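Long-range contacts in diaminopimelate decarboxylase (Phaeodactylum tricornutum, PDB 7JPJ), which probably decarboxylates diaminopimelate to lysine with pyridoxal 5'-phosphate as cofactor, and works as an obligate dimer: residues I76-S81 with E97-S102; E85-M90 with A111-M116. All blocks are in the same frame, centred on the assembly; numbering follows the deposited sequence.

Contact 1 of 2, residues I76-S81 with E97-S102; sequences IHVDAS and ENISLS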
loop_
_atom_site.group_PDB
_atom_site.type_symbol
_atom_site.label_atom_id
_atom_site.label_comp_id
_atom_site.label_asym_id
_atom_site.label_seq_id
_atom_site.Cartn_x
_atom_site.Cartn_y
_atom_site.Cartn_z
ATOM N N ILE A 76 25.646 14.802 -0.457
ATOM C CA ILE A 76 24.221 15.053 -0.274
ATOM C C ILE A 76 23.815 14.499 1.083
ATOM O O ILE A 76 24.146 13.356 1.420
ATOM C CB ILE A 76 23.393 14.420 -1.404
ATOM C CG1 ILE A 76 23.604 15.183 -2.710
ATOM C CG2 ILE A 76 21.919 14.390 -1.034
ATOM C CD1 ILE A 76 22.750 14.680 -3.848
ATOM N N HIS A 77 23.108 15.306 1.867
ATOM C CA HIS A 77 22.731 14.923 3.218
ATOM C C HIS A 77 21.415 14.143 3.189
ATOM O O HIS A 77 20.900 13.788 2.125
ATOM C CB HIS A 77 22.664 16.162 4.109
ATOM C CG HIS A 77 23.994 16.815 4.335
ATOM N ND1 HIS A 77 24.324 17.447 5.514
ATOM C CD2 HIS A 77 25.077 16.933 3.530
ATOM C CE1 HIS A 77 25.552 17.928 5.425
ATOM N NE2 HIS A 77 26.030 17.629 4.231
ATOM N N VAL A 78 20.853 13.862 4.363
ATOM C CA VAL A 78 19.681 13.003 4.493
ATOM C C VAL A 78 18.610 13.735 5.293
ATOM O O VAL A 78 18.908 14.340 6.329
ATOM C CB VAL A 78 20.040 11.661 5.160
ATOM C CG1 VAL A 78 18.826 11.050 5.846
ATOM C CG2 VAL A 78 20.613 10.697 4.137
ATOM N N ASP A 79 17.367 13.684 4.804
ATOM C CA ASP A 79 16.189 14.152 5.530
ATOM C C ASP A 79 15.361 12.933 5.927
ATOM O O ASP A 79 14.803 12.246 5.064
ATOM C CB ASP A 79 15.371 15.122 4.678
ATOM C CG ASP A 79 13.900 15.166 5.080
ATOM O OD1 ASP A 79 13.597 15.305 6.291
ATOM O OD2 ASP A 79 13.040 15.066 4.176
ATOM N N ALA A 80 15.272 12.676 7.231
ATOM C CA ALA A 80 14.631 11.476 7.751
ATOM C C ALA A 80 13.215 11.781 8.225
ATOM O O ALA A 80 12.949 12.854 8.774
ATOM C CB ALA A 80 15.448 10.881 8.897
ATOM N N SER A 81 12.312 10.821 8.016
ATOM C CA SER A 81 10.903 10.983 8.346
ATOM C C SER A 81 10.516 10.357 9.679
ATOM O O SER A 81 9.372 10.528 10.114
ATOM C CB SER A 81 10.033 10.376 7.242
ATOM O OG SER A 81 10.132 11.131 6.053
ATOM N N GLU A 97 25.410 14.129 11.935
ATOM C CA GLU A 97 25.260 15.548 11.630
ATOM C C GLU A 97 24.674 15.794 10.245
ATOM O O GLU A 97 24.146 16.883 9.993
ATOM C CB GLU A 97 26.609 16.269 11.745
ATOM C CG GLU A 97 27.530 15.750 12.840
ATOM C CD GLU A 97 28.245 14.464 12.450
ATOM O OE1 GLU A 97 28.120 13.465 13.196
ATOM O OE2 GLU A 97 28.919 14.454 11.393
ATOM N N ASN A 98 24.762 14.821 9.342
ATOM C CA ASN A 98 24.203 14.958 8.005
ATOM C C ASN A 98 22.727 14.588 7.945
ATOM O O ASN A 98 22.136 14.641 6.861
ATOM C CB ASN A 98 24.985 14.099 7.006
ATOM C CG ASN A 98 26.404 14.589 6.796
ATOM O OD1 ASN A 98 26.963 15.300 7.634
ATOM N ND2 ASN A 98 26.994 14.215 5.667
ATOM N N ILE A 99 22.121 14.221 9.069
ATOM C CA ILE A 99 20.722 13.818 9.123
ATOM C C ILE A 99 19.931 14.902 9.839
ATOM O O ILE A 99 20.361 15.406 10.883
ATOM C CB ILE A 99 20.553 12.461 9.830
ATOM C CG1 ILE A 99 21.509 11.424 9.238
ATOM C CG2 ILE A 99 19.111 11.986 9.730
ATOM C CD1 ILE A 99 21.477 10.086 9.947
ATOM N N SER A 100 18.784 15.265 9.272
ATOM C CA SER A 100 17.802 16.108 9.939
ATOM C C SER A 100 16.499 15.330 10.061
ATOM O O SER A 100 16.120 14.591 9.146
ATOM C CB SER A 100 17.578 17.423 9.181
ATOM O OG SER A 100 16.839 17.214 7.992
ATOM N N LEU A 101 15.816 15.490 11.193
ATOM C CA LEU A 101 14.625 14.707 11.514
ATOM C C LEU A 101 13.393 15.606 11.489
ATOM O O LEU A 101 13.258 16.514 12.317
ATOM C CB LEU A 101 14.774 14.029 12.874
ATOM C CG LEU A 101 13.529 13.364 13.462
ATOM C CD1 LEU A 101 13.010 12.262 12.547
ATOM C CD2 LEU A 101 13.820 12.819 14.851
ATOM N N SER A 102 12.498 15.347 10.538
ATOM C CA SER A 102 11.191 15.993 10.460
ATOM C C SER A 102 10.147 14.885 10.410
ATOM O O SER A 102 10.000 14.215 9.382
ATOM C CB SER A 102 11.085 16.904 9.237
ATOM O OG SER A 102 12.324 17.531 8.953
HETATM O O HOH W 1 10.835 14.058 6.380
#

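Contact 2 of 2, residues E85-M90 with A111-M116; sequences EVRRAM and AALVDM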
loop_
_atom_site.group_PDB
_atom_site.type_symbol
_atom_site.label_atom_id
_atom_site.label_comp_id
_atom_site.label_asym_id
_atom_site.label_seq_id
_atom_site.Cartn_x
_atom_site.Cartn_y
_atom_site.Cartn_z
ATOM N N GLU A 85 14.226 5.859 10.348
ATOM C CA GLU A 85 15.053 6.267 9.219
ATOM C C GLU A 85 16.365 6.882 9.685
ATOM O O GLU A 85 17.390 6.742 9.008
ATOM C CB GLU A 85 14.285 7.248 8.335
ATOM C CG GLU A 85 13.201 6.600 7.492
ATOM C CD GLU A 85 12.545 7.574 6.532
ATOM O OE1 GLU A 85 12.817 8.791 6.635
ATOM O OE2 GLU A 85 11.756 7.122 5.675
ATOM N N VAL A 86 16.357 7.564 10.833
ATOM C CA VAL A 86 17.599 8.097 11.387
ATOM C C VAL A 86 18.555 6.959 11.715
ATOM O O VAL A 86 19.721 6.965 11.305
ATOM C CB VAL A 86 17.312 8.961 12.628
ATOM C CG1 VAL A 86 18.611 9.499 13.207
ATOM C CG2 VAL A 86 16.364 10.094 12.285
ATOM N N ARG A 87 18.067 5.958 12.453
ATOM C CA ARG A 87 18.904 4.815 12.801
ATOM C C ARG A 87 19.267 3.992 11.573
ATOM O O ARG A 87 20.322 3.348 11.549
ATOM C CB ARG A 87 18.193 3.944 13.836
ATOM C CG ARG A 87 18.140 4.539 15.237
ATOM C CD ARG A 87 18.298 3.460 16.303
ATOM N NE ARG A 87 18.202 3.994 17.659
ATOM C CZ ARG A 87 19.247 4.351 18.402
ATOM N NH1 ARG A 87 20.478 4.236 17.920
ATOM N NH2 ARG A 87 19.063 4.824 19.629
ATOM N N ARG A 88 18.413 3.998 10.548
ATOM C CA ARG A 88 18.714 3.262 9.325
ATOM C C ARG A 88 19.837 3.935 8.542
ATOM O O ARG A 88 20.768 3.269 8.074
ATOM C CB ARG A 88 17.450 3.138 8.473
ATOM C CG ARG A 88 17.564 2.188 7.293
ATOM C CD ARG A 88 16.214 2.008 6.611
ATOM N NE ARG A 88 16.258 1.002 5.553
ATOM C CZ ARG A 88 15.191 0.564 4.891
ATOM N NH1 ARG A 88 13.987 1.040 5.179
ATOM N NH2 ARG A 88 15.326 -0.350 3.943
ATOM N N ALA A 89 19.766 5.263 8.391
ATOM C CA ALA A 89 20.791 5.981 7.641
ATOM C C ALA A 89 22.152 5.866 8.304
ATOM O O ALA A 89 23.177 5.812 7.615
ATOM C CB ALA A 89 20.407 7.453 7.486
ATOM N N MET A 90 22.186 5.826 9.636
ATOM C CA MET A 90 23.461 5.693 10.325
ATOM C C MET A 90 24.056 4.306 10.126
ATOM O O MET A 90 25.278 4.141 10.205
ATOM C CB MET A 90 23.288 6.006 11.810
ATOM C CG MET A 90 23.128 7.489 12.088
ATOM S SD MET A 90 23.133 7.892 13.841
ATOM C CE MET A 90 21.784 6.861 14.417
ATOM N N ALA A 111 16.152 12.031 22.254
ATOM C CA ALA A 111 17.282 12.647 22.943
ATOM C C ALA A 111 18.583 11.924 22.624
ATOM O O ALA A 111 19.635 12.559 22.481
ATOM C CB ALA A 111 17.030 12.662 24.451
ATOM N N ALA A 112 18.534 10.596 22.508
ATOM C CA ALA A 112 19.730 9.845 22.140
ATOM C C ALA A 112 20.215 10.237 20.751
ATOM O O ALA A 112 21.423 10.383 20.523
ATOM C CB ALA A 112 19.448 8.345 22.209
ATOM N N LEU A 113 19.286 10.420 19.810
ATOM C CA LEU A 113 19.666 10.814 18.457
ATOM C C LEU A 113 20.244 12.224 18.430
ATOM O O LEU A 113 21.258 12.471 17.768
ATOM C CB LEU A 113 18.459 10.704 17.524
ATOM C CG LEU A 113 17.724 9.360 17.525
ATOM C CD1 LEU A 113 16.492 9.412 16.636
ATOM C CD2 LEU A 113 18.647 8.232 17.091
ATOM N N VAL A 114 19.616 13.160 19.149
ATOM C CA VAL A 114 20.105 14.536 19.164
ATOM C C VAL A 114 21.511 14.598 19.750
ATOM O O VAL A 114 22.350 15.392 19.308
ATOM C CB VAL A 114 19.126 15.445 19.935
ATOM C CG1 VAL A 114 19.632 16.881 19.956
ATOM C CG2 VAL A 114 17.742 15.384 19.313
ATOM N N ASP A 115 21.795 13.748 20.741
ATOM C CA ASP A 115 23.118 13.749 21.359
ATOM C C ASP A 115 24.205 13.325 20.380
ATOM O O ASP A 115 25.338 13.814 20.461
ATOM C CB ASP A 115 23.124 12.836 22.584
ATOM C CG ASP A 115 22.328 13.407 23.736
ATOM O OD1 ASP A 115 22.116 14.638 23.763
ATOM O OD2 ASP A 115 21.918 12.625 24.618
ATOM N N MET A 116 23.889 12.421 19.454
ATOM C CA MET A 116 24.874 11.978 18.476
ATOM C C MET A 116 25.135 13.007 17.383
ATOM O O MET A 116 26.100 12.849 16.628
ATOM C CB MET A 116 24.430 10.658 17.844
ATOM C CG MET A 116 24.789 9.431 18.659
ATOM S SD MET A 116 24.031 7.925 18.014
ATOM C CE MET A 116 22.364 8.489 17.688
#

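Contact 1 of 2, residues I76-S81 with E97-S102
V78, D79 and A80 of strand 77-80 pair with I99, S100 and L101 in the parallel sheet of the pyridoxal-binding barrel, where strands 77-80 and 99-101 are neighbours. Four backbone bonds join them. V78 N donates to N98 O at 2.9 Å, and V78 O accepts from S100 N. One step on, A80 N donates to S100 O at 2.8 Å, N-H...O angle 171°, and A80 O accepts from S102 N. V78 and A80 thus turn both their polar groups to the second strand. At the N-terminal end the H77 ring and the N98 amide lie stacked, their planes only 6° apart. N98 CG sits 3.7 Å from H77 CE1, over one face and offset toward the rim. N98 CB makes a CH-pi contact with the same ring. On one side of the sheet I99 CG2, anti to its backbone N, lies 3.9 Å from A80 CB and 4.0 Å from V78 CG1. Helix 83-91 packs on A80 and I99. D79 and S100 face the other side. At the C-terminal end a water donates to S81 OG at 3.0 Å; D79 OD1 and S102 O also lie within its bonding distance. The S81 side chain lies close to K60, the predicted cofactor lysine. Strand 77-80, helix 83-91 and strand 99-101 form one beta-alpha-beta unit of this TIM-barrel domain.

Contact 2 of 2, residues E85-M90 with A111-M116
L113 holds CG beside its backbone N (chi1 -53°) and CD1 anti to CA (chi2 176°), which sends its fork toward helix 83-91. V86 carries CG1 anti to its own N, and the two side chains meet tip to tip. V86 CG1 is 4.0 Å from L113 CD1. The other branch, L113 CD2, lies over the centre of one face of the R87 guanidinium, 4.1 Å from R87 CZ. R87 NH2 forms a salt bridge with D109, just ahead of helix 110-116. M90 and M116 meet beside this group. Both chains bend at chi3, and their methyl groups meet, M90 CE 3.7 Å from M116 CE. M90 CE also lies 4.3 Å from L113 CD2. An alanine in place of L113 would probably open a gap between the helices, with V86 and the guanidinium face of R87 losing their apolar partner. The short helical axes are 11.5 Å apart and inclined at 40°; the gap is bridged by side chains from both helices, with no close backbone approach. On the other side of helix 83-91, R88 forms a salt bridge with E437 of the second subunit. Between these two segments the contact is mainly van der Waals: methyl groups meet each other and one face of a charged guanidinium, whose NH2 pairs with D109. It is probably held by fit and burial more than by directed bonds across the segments.

Overall arrangement
Contacts 1 and 2 are two layers of the same barrel wall, their centres 10 Å apart. Helix 83-91 links them, since it connects the two strands of contact 1 and supplies one side of contact 2. Its inner side rests on the sheet: V86 CG2 is 3.6 Å from A80 CB, and M90 CG is 3.7 Å from I99 CD1. E85 also accepts a hydrogen bond from S81 N. Contact 1 lies nearer the probable cofactor site: the S81 side chain is about 3 Å from that of K60, the predicted attachment lysine, which carries no cofactor here, and about 13 Å from the bound D-lysine. For V86 of contact 2 the side-chain distance to K60 is about 11 Å.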